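Local coordinates for iminosuccinate reductase (Paracoccus denitrificans, PDB 6RQA), which catalyses the NADH-dependent reduction of iminosuccinate to L-aspartate, regenerating the amino-group donor for the beta-hydroxyaspartate cycle of glyoxylate assimilation, at residues A[146-151]-A[171-176]; A[258-263]-A[286-291]. All blocks are in the same frame, centred on the assembly; numbering follows the deposited sequence.

Contact 1: residues A[146-151]-A[171-176]; sequences KGAKVL and HRFEKV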
ATOM      1  N   LYS A 146       9.120  39.717  -2.465  1.00 70.43           N
ATOM      2  CA  LYS A 146       8.309  40.642  -3.244  1.00 72.66           C
ATOM      3  C   LYS A 146       9.079  41.125  -4.466  1.00 69.13           C
ATOM      4  O   LYS A 146      10.173  41.685  -4.344  1.00 51.85           O
ATOM      5  CB  LYS A 146       7.880  41.822  -2.373  1.00 85.78           C
ATOM      6  CG  LYS A 146       8.780  42.080  -1.168  1.00 94.21           C
ATOM      7  CD  LYS A 146       8.095  41.683   0.139  1.00 96.93           C
ATOM      8  CE  LYS A 146       8.585  40.339   0.660  1.00 90.70           C
ATOM      9  NZ  LYS A 146      10.014  40.391   1.081  1.00 84.95           N
ATOM     10  N   GLY A 147       8.506  40.896  -5.645  1.00 70.31           N
ATOM     11  CA  GLY A 147       9.134  41.301  -6.888  1.00 67.97           C
ATOM     12  C   GLY A 147      10.338  40.460  -7.266  1.00 67.99           C
ATOM     13  O   GLY A 147      11.377  41.003  -7.648  1.00 74.49           O
ATOM     14  N   ALA A 148      10.212  39.139  -7.162  1.00 64.37           N
ATOM     15  CA  ALA A 148      11.302  38.247  -7.539  1.00 61.02           C
ATOM     16  C   ALA A 148      11.524  38.315  -9.044  1.00 59.73           C
ATOM     17  O   ALA A 148      10.603  38.061  -9.827  1.00 60.19           O
ATOM     18  CB  ALA A 148      10.995  36.818  -7.101  1.00 57.78           C
ATOM     19  N   LYS A 149      12.746  38.658  -9.449  1.00 56.52           N
ATOM     20  CA  LYS A 149      13.066  38.881 -10.853  1.00 56.98           C
ATOM     21  C   LYS A 149      13.901  37.775 -11.477  1.00 54.47           C
ATOM     22  O   LYS A 149      13.825  37.578 -12.692  1.00 49.45           O
ATOM     23  CB  LYS A 149      13.808  40.213 -11.021  1.00 60.64           C
ATOM     24  CG  LYS A 149      13.140  41.382 -10.311  1.00 70.62           C
ATOM     25  CD  LYS A 149      14.065  42.586 -10.214  1.00 85.68           C
ATOM     26  CE  LYS A 149      14.181  43.315 -11.541  1.00 99.96           C
ATOM     27  NZ  LYS A 149      12.894  43.955 -11.930  1.00105.08           N
ATOM     28  N   VAL A 150      14.690  37.050 -10.685  1.00 42.60           N
ATOM     29  CA  VAL A 150      15.616  36.047 -11.196  1.00 38.52           C
ATOM     30  C   VAL A 150      15.305  34.710 -10.541  1.00 39.02           C
ATOM     31  O   VAL A 150      15.261  34.609  -9.310  1.00 43.78           O
ATOM     32  CB  VAL A 150      17.082  36.447 -10.943  1.00 42.35           C
ATOM     33  CG1 VAL A 150      18.017  35.331 -11.383  1.00 36.29           C
ATOM     34  CG2 VAL A 150      17.409  37.743 -11.667  1.00 37.33           C
ATOM     35  N   LEU A 151      15.101  33.687 -11.367  1.00 46.27           N
ATOM     36  CA  LEU A 151      14.844  32.331 -10.906  1.00 33.11           C
ATOM     37  C   LEU A 151      16.118  31.505 -11.027  1.00 40.84           C
ATOM     38  O   LEU A 151      16.752  31.483 -12.087  1.00 47.78           O
ATOM     39  CB  LEU A 151      13.720  31.689 -11.719  1.00 32.15           C
ATOM     40  CG  LEU A 151      13.440  30.207 -11.462  1.00 37.70           C
ATOM     41  CD1 LEU A 151      12.913  29.995 -10.051  1.00 36.83           C
ATOM     42  CD2 LEU A 151      12.467  29.660 -12.494  1.00 32.82           C
ATOM     43  N   HIS A 171       4.546  32.913 -11.297  1.00 50.27           N
ATOM     44  CA  HIS A 171       5.276  34.146 -11.044  1.00 42.54           C
ATOM     45  C   HIS A 171       5.965  34.595 -12.322  1.00 50.05           C
ATOM     46  O   HIS A 171       6.477  33.768 -13.084  1.00 50.39           O
ATOM     47  CB  HIS A 171       6.307  33.964  -9.923  1.00 32.83           C
ATOM     48  CG  HIS A 171       7.028  35.223  -9.554  1.00 49.23           C
ATOM     49  ND1 HIS A 171       6.498  36.157  -8.691  1.00 54.06           N
ATOM     50  CD2 HIS A 171       8.236  35.703  -9.934  1.00 50.71           C
ATOM     51  CE1 HIS A 171       7.350  37.158  -8.552  1.00 54.38           C
ATOM     52  NE2 HIS A 171       8.413  36.906  -9.296  1.00 52.42           N
ATOM     53  N   ARG A 172       5.979  35.905 -12.550  1.00 52.16           N
ATOM     54  CA  ARG A 172       6.573  36.480 -13.751  1.00 58.50           C
ATOM     55  C   ARG A 172       8.032  36.814 -13.463  1.00 54.30           C
ATOM     56  O   ARG A 172       8.326  37.747 -12.707  1.00 51.78           O
ATOM     57  CB  ARG A 172       5.795  37.716 -14.195  1.00 61.70           C
ATOM     58  CG  ARG A 172       6.186  38.248 -15.565  1.00 78.53           C
ATOM     59  CD  ARG A 172       7.072  39.478 -15.456  1.00 93.61           C
ATOM     60  NE  ARG A 172       7.374  40.048 -16.767  1.00103.93           N
ATOM     61  CZ  ARG A 172       8.049  41.177 -16.951  1.00103.60           C
ATOM     62  NH1 ARG A 172       8.278  41.622 -18.180  1.00100.52           N
ATOM     63  NH2 ARG A 172       8.494  41.864 -15.908  1.00100.53           N
ATOM     64  N   PHE A 173       8.942  36.050 -14.055  1.00 46.30           N
ATOM     65  CA  PHE A 173      10.372  36.265 -13.897  1.00 45.41           C
ATOM     66  C   PHE A 173      10.933  37.012 -15.101  1.00 47.80           C
ATOM     67  O   PHE A 173      10.311  37.090 -16.164  1.00 47.19           O
ATOM     68  CB  PHE A 173      11.111  34.935 -13.720  1.00 35.13           C
ATOM     69  CG  PHE A 173      10.832  34.249 -12.411  1.00 32.31           C
ATOM     70  CD1 PHE A 173      11.580  34.548 -11.284  1.00 39.19           C
ATOM     71  CD2 PHE A 173       9.830  33.299 -12.310  1.00 35.73           C
ATOM     72  CE1 PHE A 173      11.330  33.916 -10.079  1.00 32.71           C
ATOM     73  CE2 PHE A 173       9.575  32.664 -11.109  1.00 38.61           C
ATOM     74  CZ  PHE A 173      10.326  32.974  -9.991  1.00 35.34           C
ATOM     75  N   GLU A 174      12.132  37.568 -14.918  1.00 46.31           N
ATOM     76  CA  GLU A 174      12.836  38.254 -15.990  1.00 54.83           C
ATOM     77  C   GLU A 174      14.031  37.480 -16.526  1.00 56.56           C
ATOM     78  O   GLU A 174      14.424  37.704 -17.674  1.00 52.48           O
ATOM     79  CB  GLU A 174      13.318  39.633 -15.517  1.00 50.21           C
ATOM     80  CG  GLU A 174      12.216  40.533 -14.991  1.00 69.23           C
ATOM     81  CD  GLU A 174      12.748  41.851 -14.466  1.00 80.87           C
ATOM     82  OE1 GLU A 174      13.975  42.071 -14.549  1.00 80.88           O
ATOM     83  OE2 GLU A 174      11.941  42.665 -13.971  1.00 89.64           O
ATOM     84  N   LYS A 175      14.607  36.580 -15.733  1.00 38.48           N
ATOM     85  CA  LYS A 175      15.804  35.856 -16.127  1.00 46.77           C
ATOM     86  C   LYS A 175      15.849  34.536 -15.371  1.00 50.18           C
ATOM     87  O   LYS A 175      15.323  34.423 -14.261  1.00 51.23           O
ATOM     88  CB  LYS A 175      17.066  36.684 -15.853  1.00 38.77           C
ATOM     89  CG  LYS A 175      18.354  36.085 -16.389  1.00 43.19           C
ATOM     90  CD  LYS A 175      19.551  36.948 -16.025  1.00 40.08           C
ATOM     91  CE  LYS A 175      20.841  36.347 -16.554  1.00 49.66           C
ATOM     92  NZ  LYS A 175      22.024  37.180 -16.201  1.00 69.34           N
ATOM     93  N   VAL A 176      16.472  33.534 -15.989  1.00 38.07           N
ATOM     94  CA  VAL A 176      16.672  32.227 -15.374  1.00 33.51           C
ATOM     95  C   VAL A 176      18.158  31.908 -15.417  1.00 46.27           C
ATOM     96  O   VAL A 176      18.757  31.874 -16.497  1.00 51.26           O
ATOM     97  CB  VAL A 176      15.865  31.123 -16.079  1.00 42.93           C
ATOM     98  CG1 VAL A 176      16.090  29.784 -15.390  1.00 42.51           C
ATOM     99  CG2 VAL A 176      14.384  31.473 -16.104  1.00 37.37           C
TER
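The Phe173 ring is covered on both faces: Leu151 lays CB over one in a CH-pi contact, 3.7 Å from the ring centroid, while His171 sets CD2 over the centre of the other. The imidazole in turn uses its edge. His171 NE2 donates to Ala148 O (2.5 Å) within its own ring plane and on a lone pair of that carbonyl, a position reached with CG anti to the backbone N (chi1 -176°). This lies at the opening of a beta-alpha-beta unit of the NAD-binding Rossmann fold, where strands 150-154 and 175-179 run parallel and helix 158-170 joins them. Lys149 O accepts from Glu174 N at 2.8 Å and, more bent, from Lys175 N at 3.3 Å; Leu151 N then reaches Lys175 O at 3.0 Å in a nearly straight bond (172°). Lys149 and Glu174 lie side by side, and the lysine bends at chi3 and chi4 to form a salt bridge, NZ meeting the syn side of Glu174 OE2 (2.6 Å) but 34° out of the carboxylate plane. With an alanine in place of Glu174, that ammonium would probably lose its mate and the lysine chain would be free to turn. Lys175 NZ forms a salt bridge with Glu201.

Contact 2: residues A[258-263]-A[286-291]; sequences ARIFTD and DQVGEL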
ATOM      1  N   ALA A 258      17.104  29.692   8.142  1.00 67.30           N
ATOM      2  CA  ALA A 258      15.962  29.975   7.287  1.00 71.69           C
ATOM      3  C   ALA A 258      14.660  29.606   7.984  1.00 68.73           C
ATOM      4  O   ALA A 258      14.609  28.673   8.791  1.00 83.53           O
ATOM      5  CB  ALA A 258      16.068  29.214   5.963  1.00 63.88           C
ATOM      6  N   ARG A 259      13.605  30.353   7.666  1.00 48.19           N
ATOM      7  CA  ARG A 259      12.259  30.017   8.122  1.00 54.43           C
ATOM      8  C   ARG A 259      11.755  28.854   7.276  1.00 59.19           C
ATOM      9  O   ARG A 259      11.510  29.011   6.074  1.00 61.45           O
ATOM     10  CB  ARG A 259      11.338  31.229   8.020  1.00 53.76           C
ATOM     11  CG  ARG A 259       9.976  31.026   8.662  1.00 52.09           C
ATOM     12  CD  ARG A 259       9.214  32.337   8.768  1.00 64.45           C
ATOM     13  NE  ARG A 259       9.898  33.302   9.626  1.00 80.35           N
ATOM     14  CZ  ARG A 259       9.431  34.513   9.908  1.00 80.83           C
ATOM     15  NH1 ARG A 259       8.274  34.916   9.402  1.00 76.64           N
ATOM     16  NH2 ARG A 259      10.121  35.325  10.698  1.00 77.41           N
ATOM     17  N   ILE A 260      11.603  27.691   7.898  1.00 54.99           N
ATOM     18  CA  ILE A 260      11.398  26.437   7.182  1.00 49.29           C
ATOM     19  C   ILE A 260       9.913  26.128   7.076  1.00 56.09           C
ATOM     20  O   ILE A 260       9.159  26.259   8.048  1.00 67.20           O
ATOM     21  CB  ILE A 260      12.152  25.291   7.882  1.00 48.35           C
ATOM     22  CG1 ILE A 260      13.650  25.598   7.933  1.00 50.72           C
ATOM     23  CG2 ILE A 260      11.900  23.973   7.173  1.00 43.81           C
ATOM     24  CD1 ILE A 260      14.450  24.583   8.713  1.00 44.98           C
ATOM     25  N   PHE A 261       9.492  25.713   5.882  1.00 51.21           N
ATOM     26  CA  PHE A 261       8.150  25.210   5.637  1.00 44.51           C
ATOM     27  C   PHE A 261       8.255  23.869   4.924  1.00 50.47           C
ATOM     28  O   PHE A 261       9.259  23.569   4.273  1.00 57.76           O
ATOM     29  CB  PHE A 261       7.318  26.196   4.804  1.00 39.61           C
ATOM     30  CG  PHE A 261       7.188  27.557   5.425  1.00 51.58           C
ATOM     31  CD1 PHE A 261       8.138  28.537   5.188  1.00 50.53           C
ATOM     32  CD2 PHE A 261       6.116  27.858   6.250  1.00 55.81           C
ATOM     33  CE1 PHE A 261       8.022  29.791   5.761  1.00 50.03           C
ATOM     34  CE2 PHE A 261       5.994  29.110   6.826  1.00 47.71           C
ATOM     35  CZ  PHE A 261       6.948  30.077   6.581  1.00 44.88           C
ATOM     36  N   THR A 262       7.210  23.056   5.053  1.00 55.37           N
ATOM     37  CA  THR A 262       7.217  21.731   4.446  1.00 52.11           C
ATOM     38  C   THR A 262       5.783  21.279   4.214  1.00 48.08           C
ATOM     39  O   THR A 262       4.824  21.939   4.623  1.00 52.96           O
ATOM     40  CB  THR A 262       7.965  20.716   5.317  1.00 47.32           C
ATOM     41  OG1 THR A 262       8.121  19.489   4.595  1.00 43.78           O
ATOM     42  CG2 THR A 262       7.188  20.438   6.593  1.00 52.61           C
ATOM     43  N   ASP A 263       5.653  20.136   3.541  1.00 51.08           N
ATOM     44  CA  ASP A 263       4.354  19.514   3.307  1.00 56.25           C
ATOM     45  C   ASP A 263       3.972  18.553   4.426  1.00 58.30           C
ATOM     46  O   ASP A 263       2.830  18.574   4.898  1.00 63.92           O
ATOM     47  CB  ASP A 263       4.357  18.785   1.960  1.00 48.43           C
ATOM     48  CG  ASP A 263       5.615  17.963   1.738  1.00 48.31           C
ATOM     49  OD1 ASP A 263       6.351  17.708   2.716  1.00 44.25           O
ATOM     50  OD2 ASP A 263       5.874  17.578   0.577  1.00 44.62           O
ATOM     51  N   ASP A 286       9.927  21.314  15.875  1.00 69.01           N
ATOM     52  CA  ASP A 286       8.814  22.267  16.107  1.00 67.44           C
ATOM     53  C   ASP A 286       9.128  23.580  15.411  1.00 66.57           C
ATOM     54  O   ASP A 286       8.269  24.410  15.312  1.00 76.65           O
ATOM     55  CB  ASP A 286       8.388  22.369  17.570  1.00 80.29           C
ATOM     56  CG  ASP A 286       9.524  22.397  18.558  1.00 90.99           C
ATOM     57  OD1 ASP A 286       9.600  21.473  19.359  1.00 93.98           O
ATOM     58  OD2 ASP A 286      10.282  23.365  18.544  1.00 95.35           O
ATOM     59  N   GLN A 287      10.352  23.733  14.961  1.00 72.18           N
ATOM     60  CA  GLN A 287      10.727  24.899  14.172  1.00 72.24           C
ATOM     61  C   GLN A 287      10.459  24.713  12.686  1.00 70.42           C
ATOM     62  O   GLN A 287      10.785  25.604  11.894  1.00 67.93           O
ATOM     63  CB  GLN A 287      12.207  25.230  14.391  1.00 72.00           C
ATOM     64  CG  GLN A 287      12.541  25.679  15.803  1.00 75.86           C
ATOM     65  CD  GLN A 287      14.027  25.894  16.006  1.00 76.75           C
ATOM     66  OE1 GLN A 287      14.852  25.309  15.304  1.00 71.96           O
ATOM     67  NE2 GLN A 287      14.376  26.740  16.968  1.00 83.12           N
ATOM     68  N   VAL A 288       9.879  23.586  12.291  1.00 69.08           N
ATOM     69  CA  VAL A 288       9.582  23.287  10.895  1.00 64.30           C
ATOM     70  C   VAL A 288       8.101  23.567  10.669  1.00 58.13           C
ATOM     71  O   VAL A 288       7.238  22.852  11.190  1.00 65.94           O
ATOM     72  CB  VAL A 288       9.942  21.839  10.541  1.00 60.32           C
ATOM     73  CG1 VAL A 288       9.547  21.527   9.109  1.00 61.38           C
ATOM     74  CG2 VAL A 288      11.430  21.598  10.752  1.00 58.86           C
ATOM     75  N   GLY A 289       7.803  24.605   9.891  1.00 49.04           N
ATOM     76  CA  GLY A 289       6.435  24.999   9.639  1.00 38.55           C
ATOM     77  C   GLY A 289       5.778  24.185   8.541  1.00 39.72           C
ATOM     78  O   GLY A 289       6.345  23.249   7.979  1.00 34.69           O
ATOM     79  N   GLU A 290       4.539  24.561   8.236  1.00 48.19           N
ATOM     80  CA  GLU A 290       3.742  23.908   7.206  1.00 48.37           C
ATOM     81  C   GLU A 290       3.376  24.927   6.139  1.00 52.95           C
ATOM     82  O   GLU A 290       2.825  25.987   6.452  1.00 54.96           O
ATOM     83  CB  GLU A 290       2.473  23.288   7.797  1.00 54.60           C
ATOM     84  CG  GLU A 290       2.725  22.244   8.871  1.00 60.85           C
ATOM     85  CD  GLU A 290       1.441  21.688   9.454  1.00 75.45           C
ATOM     86  OE1 GLU A 290       0.354  22.055   8.960  1.00 75.02           O
ATOM     87  OE2 GLU A 290       1.518  20.883  10.407  1.00 83.91           O
ATOM     88  N   LEU A 291       3.686  24.603   4.881  1.00 54.21           N
ATOM     89  CA  LEU A 291       3.328  25.494   3.782  1.00 50.08           C
ATOM     90  C   LEU A 291       1.820  25.672   3.689  1.00 44.36           C
ATOM     91  O   LEU A 291       1.333  26.762   3.365  1.00 46.82           O
ATOM     92  CB  LEU A 291       3.886  24.958   2.464  1.00 41.86           C
ATOM     93  CG  LEU A 291       3.508  25.759   1.215  1.00 33.91           C
ATOM     94  CD1 LEU A 291       4.062  27.174   1.296  1.00 45.73           C
ATOM     95  CD2 LEU A 291       3.985  25.065  -0.047  1.00 31.13           C
TER
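Val288 brings its CG1 methyl against two residues of 258-263, touching Ile260 CG2 at 3.9 Å and Thr262 CG2 at 3.6 Å; Val265 and Ser268 of helix 265-270 also pack against this valine. The threonine presents its methyl because OG1 stands anti to the backbone N (chi1 -171°), turned to a hydrogen bond with Asp311 O. At Gly289 the backbone takes over: its N donates to Ile260 O (2.8 Å) from well above the carbonyl plane, 40° out of it, and its O receives a weak, bent bond from Thr262 N (3.1 Å) along with a CA-H...O contact from Phe261. A CB on Gly289 would point to the Phe261 side of the sheet, close to Ile260 O and Phe261 CD2. Strand 288-290 is one of the two outermost strands, within this chain, of the parallel Rossmann sheet, and it is only loosely joined to 259-262, the two strand axes diverging by 49°. Glu290 CA makes a CA-H...O contact with Thr262 O (3.4 Å), while the Glu290 carbonyl O lies at the edge of the Phe261 ring, 3.8 Å from CD2; its carboxylate forms a salt bridge with Arg53. Leu291 N closes the run with a nearly straight bond to Thr262 O (2.9 Å). Leu291 CB then faces Phe261 CB at 4.3 Å, and helix 125-143 packs on both residues through Leu143.

In the fold
Both contacts belong to one eight-stranded parallel sheet, the core of the NAD-binding Rossmann domain, but lie towards opposite ends of it. Across the sheet, strands 175-179 and 150-154 of contact 1 are followed by 214-217, 235-239 and 307-311, then by 259-262 and 288-290 of contact 2. Their centres are 23 Å apart and they do not touch, the nearest atoms being about 10 Å from each other. Along the chain contact 1 is complete before contact 2 begins. The side chain of Thr262 in contact 2 lies about 9 Å from the bound NAD; contact 1 sits where its strands begin, and strand 175-179 leads on to the NAD-binding Asn180.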